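Local coordinates for protein beta-lactamase (Klebsiella pneumoniae, PDB 6KBY) that probably hydrolyses beta-lactam antibiotics to substituted beta-amino acids as a plasmid-borne class C resistance enzyme, and binds adenosine monophosphate in its pocket, at residues A77-S82 with Q258-T263; M340-L345 with Y360-S365. All coordinates share one frame; numbering follows the deposited sequence.

Interaction 1 of 2, residues A77-S82 with Q258-T263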
loop_
_atom_site.group_PDB
_atom_site.type_symbol
_atom_site.label_atom_id
_atom_site.label_comp_id
_atom_site.label_asym_id
_atom_site.label_seq_id
_atom_site.Cartn_x
_atom_site.Cartn_y
_atom_site.Cartn_z
ATOM N N ALA A 77 -1.823 7.603 -0.045
ATOM C CA ALA A 77 -2.635 8.540 -0.813
ATOM C C ALA A 77 -4.102 8.433 -0.413
ATOM O O ALA A 77 -4.790 9.450 -0.258
ATOM C CB ALA A 77 -2.457 8.289 -2.313
ATOM N N ALA A 78 -4.594 7.206 -0.221
ATOM C CA ALA A 78 -5.971 7.017 0.222
ATOM C C ALA A 78 -6.180 7.546 1.632
ATOM O O ALA A 78 -7.213 8.169 1.915
ATOM C CB ALA A 78 -6.363 5.542 0.146
ATOM N N THR A 79 -5.242 7.275 2.545
ATOM C CA THR A 79 -5.385 7.803 3.896
ATOM C C THR A 79 -5.438 9.325 3.878
ATOM O O THR A 79 -6.228 9.932 4.606
ATOM C CB THR A 79 -4.259 7.283 4.796
ATOM O OG1 THR A 79 -4.300 5.850 4.837
ATOM C CG2 THR A 79 -4.419 7.805 6.220
ATOM N N LEU A 80 -4.633 9.957 3.020
ATOM C CA LEU A 80 -4.681 11.411 2.904
ATOM C C LEU A 80 -6.024 11.886 2.366
ATOM O O LEU A 80 -6.595 12.855 2.881
ATOM C CB LEU A 80 -3.535 11.914 2.025
ATOM C CG LEU A 80 -3.402 13.441 2.027
ATOM C CD1 LEU A 80 -2.890 13.947 3.373
ATOM C CD2 LEU A 80 -2.511 13.914 0.886
ATOM N N ALA A 81 -6.545 11.224 1.331
ATOM C CA ALA A 81 -7.858 11.599 0.812
ATOM C C ALA A 81 -8.940 11.416 1.865
ATOM O O ALA A 81 -9.847 12.249 1.993
ATOM C CB ALA A 81 -8.181 10.777 -0.435
ATOM N N SER A 82 -8.857 10.328 2.633
ATOM C CA SER A 82 -9.819 10.090 3.696
ATOM C C SER A 82 -9.702 11.154 4.782
ATOM O O SER A 82 -10.717 11.621 5.319
ATOM C CB SER A 82 -9.590 8.690 4.258
ATOM O OG SER A 82 -10.572 8.370 5.213
ATOM N N GLN A 258 -10.232 8.327 12.497
ATOM C CA GLN A 258 -11.393 8.239 11.621
ATOM C C GLN A 258 -10.959 8.082 10.173
ATOM O O GLN A 258 -11.543 7.290 9.425
ATOM C CB GLN A 258 -12.247 9.497 11.764
ATOM C CG GLN A 258 -12.846 9.719 13.132
ATOM C CD GLN A 258 -13.485 11.090 13.251
ATOM O OE1 GLN A 258 -13.962 11.653 12.263
ATOM N NE2 GLN A 258 -13.487 11.640 14.461
ATOM N N ALA A 259 -9.938 8.834 9.765
ATOM C CA ALA A 259 -9.462 8.776 8.388
ATOM C C ALA A 259 -8.915 7.395 8.059
ATOM O O ALA A 259 -9.232 6.825 7.006
ATOM C CB ALA A 259 -8.384 9.837 8.183
ATOM N N LEU A 260 -8.076 6.846 8.945
ATOM C CA LEU A 260 -7.519 5.512 8.731
ATOM C C LEU A 260 -8.627 4.483 8.575
ATOM O O LEU A 260 -8.656 3.709 7.609
ATOM C CB LEU A 260 -6.633 5.131 9.913
ATOM C CG LEU A 260 -5.296 5.863 10.016
ATOM C CD1 LEU A 260 -4.791 5.783 11.454
ATOM C CD2 LEU A 260 -4.285 5.262 9.041
ATOM N N THR A 261 -9.549 4.461 9.530
ATOM C CA THR A 261 -10.601 3.457 9.514
ATOM C C THR A 261 -11.457 3.586 8.266
ATOM O O THR A 261 -11.814 2.581 7.646
ATOM C CB THR A 261 -11.433 3.608 10.785
ATOM O OG1 THR A 261 -10.593 3.319 11.909
ATOM C CG2 THR A 261 -12.648 2.678 10.781
ATOM N N ALA A 262 -11.771 4.819 7.863
ATOM C CA ALA A 262 -12.658 5.020 6.724
ATOM C C ALA A 262 -12.052 4.547 5.412
ATOM O O ALA A 262 -12.803 4.296 4.462
ATOM C CB ALA A 262 -13.094 6.485 6.613
ATOM N N THR A 263 -10.722 4.416 5.320
ATOM C CA THR A 263 -10.157 3.864 4.088
ATOM C C THR A 263 -10.570 2.418 3.872
ATOM O O THR A 263 -10.426 1.914 2.750
ATOM C CB THR A 263 -8.624 3.935 4.022
ATOM O OG1 THR A 263 -8.047 3.109 5.040
ATOM C CG2 THR A 263 -8.101 5.360 4.124
#

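Interaction 2 of 2, residues M340-L345 with Y360-S365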
loop_
_atom_site.group_PDB
_atom_site.type_symbol
_atom_site.label_atom_id
_atom_site.label_comp_id
_atom_site.label_asym_id
_atom_site.label_seq_id
_atom_site.Cartn_x
_atom_site.Cartn_y
_atom_site.Cartn_z
ATOM N N MET A 340 -4.337 -8.952 14.405
ATOM C CA MET A 340 -3.102 -9.536 13.929
ATOM C C MET A 340 -2.758 -8.949 12.574
ATOM O O MET A 340 -3.640 -8.626 11.770
ATOM C CB MET A 340 -3.152 -11.047 13.888
ATOM C CG MET A 340 -4.098 -11.607 12.901
ATOM S SD MET A 340 -4.078 -13.402 12.981
ATOM C CE MET A 340 -4.161 -13.741 14.725
ATOM N N GLY A 341 -1.470 -8.779 12.340
ATOM C CA GLY A 341 -1.027 -8.171 11.104
ATOM C C GLY A 341 0.405 -8.544 10.822
ATOM O O GLY A 341 1.161 -8.949 11.717
ATOM N N ILE A 342 0.773 -8.403 9.552
ATOM C CA ILE A 342 2.114 -8.734 9.106
ATOM C C ILE A 342 2.559 -7.741 8.042
ATOM O O ILE A 342 1.767 -7.308 7.193
ATOM C CB ILE A 342 2.209 -10.190 8.605
ATOM C CG1 ILE A 342 3.653 -10.555 8.259
ATOM C CG2 ILE A 342 1.280 -10.440 7.426
ATOM C CD1 ILE A 342 3.839 -12.028 7.986
ATOM N N VAL A 343 3.839 -7.382 8.110
ATOM C CA VAL A 343 4.537 -6.612 7.091
ATOM C C VAL A 343 5.714 -7.464 6.629
ATOM O O VAL A 343 6.504 -7.925 7.459
ATOM C CB VAL A 343 5.066 -5.289 7.678
ATOM C CG1 VAL A 343 5.775 -4.472 6.611
ATOM C CG2 VAL A 343 3.949 -4.496 8.338
ATOM N N MET A 344 5.843 -7.670 5.318
ATOM C CA MET A 344 6.976 -8.401 4.760
ATOM C C MET A 344 7.662 -7.503 3.747
ATOM O O MET A 344 7.060 -7.163 2.724
ATOM C CB MET A 344 6.508 -9.681 4.072
ATOM C CG MET A 344 5.894 -10.702 5.006
ATOM S SD MET A 344 4.926 -11.960 4.146
ATOM C CE MET A 344 6.137 -12.640 3.011
ATOM N N LEU A 345 8.915 -7.139 4.018
ATOM C CA LEU A 345 9.690 -6.282 3.133
ATOM C C LEU A 345 10.904 -7.038 2.618
ATOM O O LEU A 345 11.591 -7.721 3.385
ATOM C CB LEU A 345 10.166 -5.028 3.864
ATOM C CG LEU A 345 9.079 -4.234 4.586
ATOM C CD1 LEU A 345 9.666 -2.984 5.208
ATOM C CD2 LEU A 345 7.938 -3.888 3.643
ATOM N N TYR A 360 -0.085 -15.841 4.680
ATOM C CA TYR A 360 -1.213 -16.666 5.094
ATOM C C TYR A 360 -0.771 -17.736 6.086
ATOM O O TYR A 360 -1.428 -17.957 7.112
ATOM C CB TYR A 360 -1.853 -17.289 3.850
ATOM C CG TYR A 360 -2.988 -18.232 4.159
ATOM C CD1 TYR A 360 -4.274 -17.761 4.380
ATOM C CD2 TYR A 360 -2.775 -19.598 4.229
ATOM C CE1 TYR A 360 -5.320 -18.638 4.666
ATOM C CE2 TYR A 360 -3.802 -20.473 4.513
ATOM C CZ TYR A 360 -5.066 -19.991 4.730
ATOM O OH TYR A 360 -6.084 -20.877 5.013
ATOM N N LYS A 361 0.350 -18.404 5.802
ATOM C CA LYS A 361 0.841 -19.427 6.718
ATOM C C LYS A 361 1.212 -18.826 8.066
ATOM O O LYS A 361 0.926 -19.416 9.115
ATOM C CB LYS A 361 2.029 -20.151 6.098
ATOM C CG LYS A 361 1.652 -21.039 4.928
ATOM C CD LYS A 361 2.907 -21.579 4.271
ATOM C CE LYS A 361 2.601 -22.544 3.144
ATOM N NZ LYS A 361 3.844 -22.923 2.415
ATOM N N ILE A 362 1.861 -17.666 8.068
ATOM C CA ILE A 362 2.256 -17.049 9.329
ATOM C C ILE A 362 1.031 -16.650 10.145
ATOM O O ILE A 362 0.907 -17.013 11.321
ATOM C CB ILE A 362 3.209 -15.866 9.092
ATOM C CG1 ILE A 362 4.539 -16.373 8.543
ATOM C CG2 ILE A 362 3.430 -15.101 10.394
ATOM C CD1 ILE A 362 5.451 -15.276 8.042
ATOM N N LEU A 363 0.109 -15.896 9.545
ATOM C CA LEU A 363 -1.042 -15.461 10.328
ATOM C C LEU A 363 -1.888 -16.647 10.786
ATOM O O LEU A 363 -2.409 -16.651 11.906
ATOM C CB LEU A 363 -1.869 -14.428 9.563
ATOM C CG LEU A 363 -1.205 -13.063 9.308
ATOM C CD1 LEU A 363 -2.229 -12.057 8.805
ATOM C CD2 LEU A 363 -0.483 -12.522 10.537
ATOM N N SER A 364 -2.010 -17.680 9.953
ATOM C CA SER A 364 -2.800 -18.839 10.354
ATOM C C SER A 364 -2.198 -19.565 11.552
ATOM O O SER A 364 -2.925 -20.260 12.272
ATOM C CB SER A 364 -2.986 -19.789 9.169
ATOM O OG SER A 364 -3.698 -19.153 8.118
ATOM N N SER A 365 -0.894 -19.412 11.796
ATOM C CA SER A 365 -0.228 -20.071 12.912
ATOM C C SER A 365 -0.468 -19.385 14.253
ATOM O O SER A 365 -0.094 -19.953 15.288
ATOM C CB SER A 365 1.282 -20.130 12.652
ATOM O OG SER A 365 1.912 -18.887 12.943
#

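Interaction 1 of 2, residues A77-S82 with Q258-T263
Ser-82 makes the hydrogen bond that joins these two helices, donating from its hydroxyl to the carbonyl oxygen of Ala-259 with OG to O at 2.7 Å. OG stands anti to its own backbone N (chi1 -175°), a rotation that carries it across to the other helix, where it meets a lone pair in the carbonyl plane, the C=O...OG angle being 115°. The same oxygen also takes the backbone N-H of Thr-263 in a longer bond, so two donors hold it within this buried interface. The segments lie on helices 72-86 and 255-262 of the serine beta-lactamase fold; the former follows directly on Ser-71, which AMP binds covalently and which, as in other class C beta-lactamases, is probably the nucleophile. The axes of 77-82 and 258-262 make an angle of 122° and approach to 8.2 Å. Van der Waals contacts complete the join. The methyl CG2 of Thr-263 enters between Thr-79 and Ser-82, lying 3.7 Å from Ser-82 CB; its hydroxyl turns back to Leu-260 O at 2.7 Å from OG1. Thr-79 likewise offers a methyl, its CG2 meeting Leu-260 CD2 at 3.8 Å, while its OG1 bonds to Thr-75 O. The small methyl of Ala-262 sits beside the serine hydroxyl, CB to Ser-82 OG 3.4 Å.

Interaction 2 of 2, residues M340-L345 with Y360-S365
Leu-363 and Ile-342 form the middle of an apolar join between a strand and the C-terminal helix. Strand 340-346 belongs to the large antiparallel sheet of the serine beta-lactamase fold, and helix 352-364 packs on one face of it after the chain reverses, the axes of the short segments 340-345 and 360-364 lying 9.0 Å apart at 148°. Leu-363 points at the strand and spreads its two methyls: CD2 touches Ile-342 CB at 4.1 Å and also reaches the backbone at Gly-341 C, whereas CD1 and CG border Ile-342 CG2. The CG1 branch of Ile-342 extends anti to the backbone N (chi1 -175°) and takes its tip to Ile-362, where CD1 meets CD1 at 3.6 Å; the two side chains cross at about a right angle. At the start of the strand, Met-340 runs alongside Leu-363 in the opposite sense, bringing SD within 4.2 Å of Leu-363 CB. No hydrogen bond spans the interface.

Farther out, backbone bonds of Gly-341 to Thr-40 and of Ile-342 to Ala-333 fix the strand between its two neighbours. Ile-362 also touches Val-19 and Leu-22 of helix 11-30, which places the contact where both terminal helices meet. Near the end of helix 352-364, serine hydroxyls fold back on the backbone. Ser-364 OG lies over the centre of the Tyr-360 ring and bonds to Tyr-360 O. Ser-365 OG reaches a lone pair of Ile-362 O at 2.7 Å, and the backbone N of Ser-365 bonds to that same oxygen.

Interaction 1 joins two helices of the mainly helical region, whereas interaction 2 seats the C-terminal helix on the antiparallel sheet. Their centres are 23 Å apart and their nearest atoms about 13 Å, with no direct touch. Helix 234-244 touches both, Leu-260 of 258-263 through Tyr-240 and Ala-243, and Val-343 of 340-345 through Leu-237 and Val-241. Interaction 1 is the nearer to the pocket: the side chain of Ala-78 is about 11 Å from those of Ser-71, to which AMP is covalently linked, and Tyr-156, and about 13 Å from AMP. Interaction 2 lies away from the AMP-binding residues.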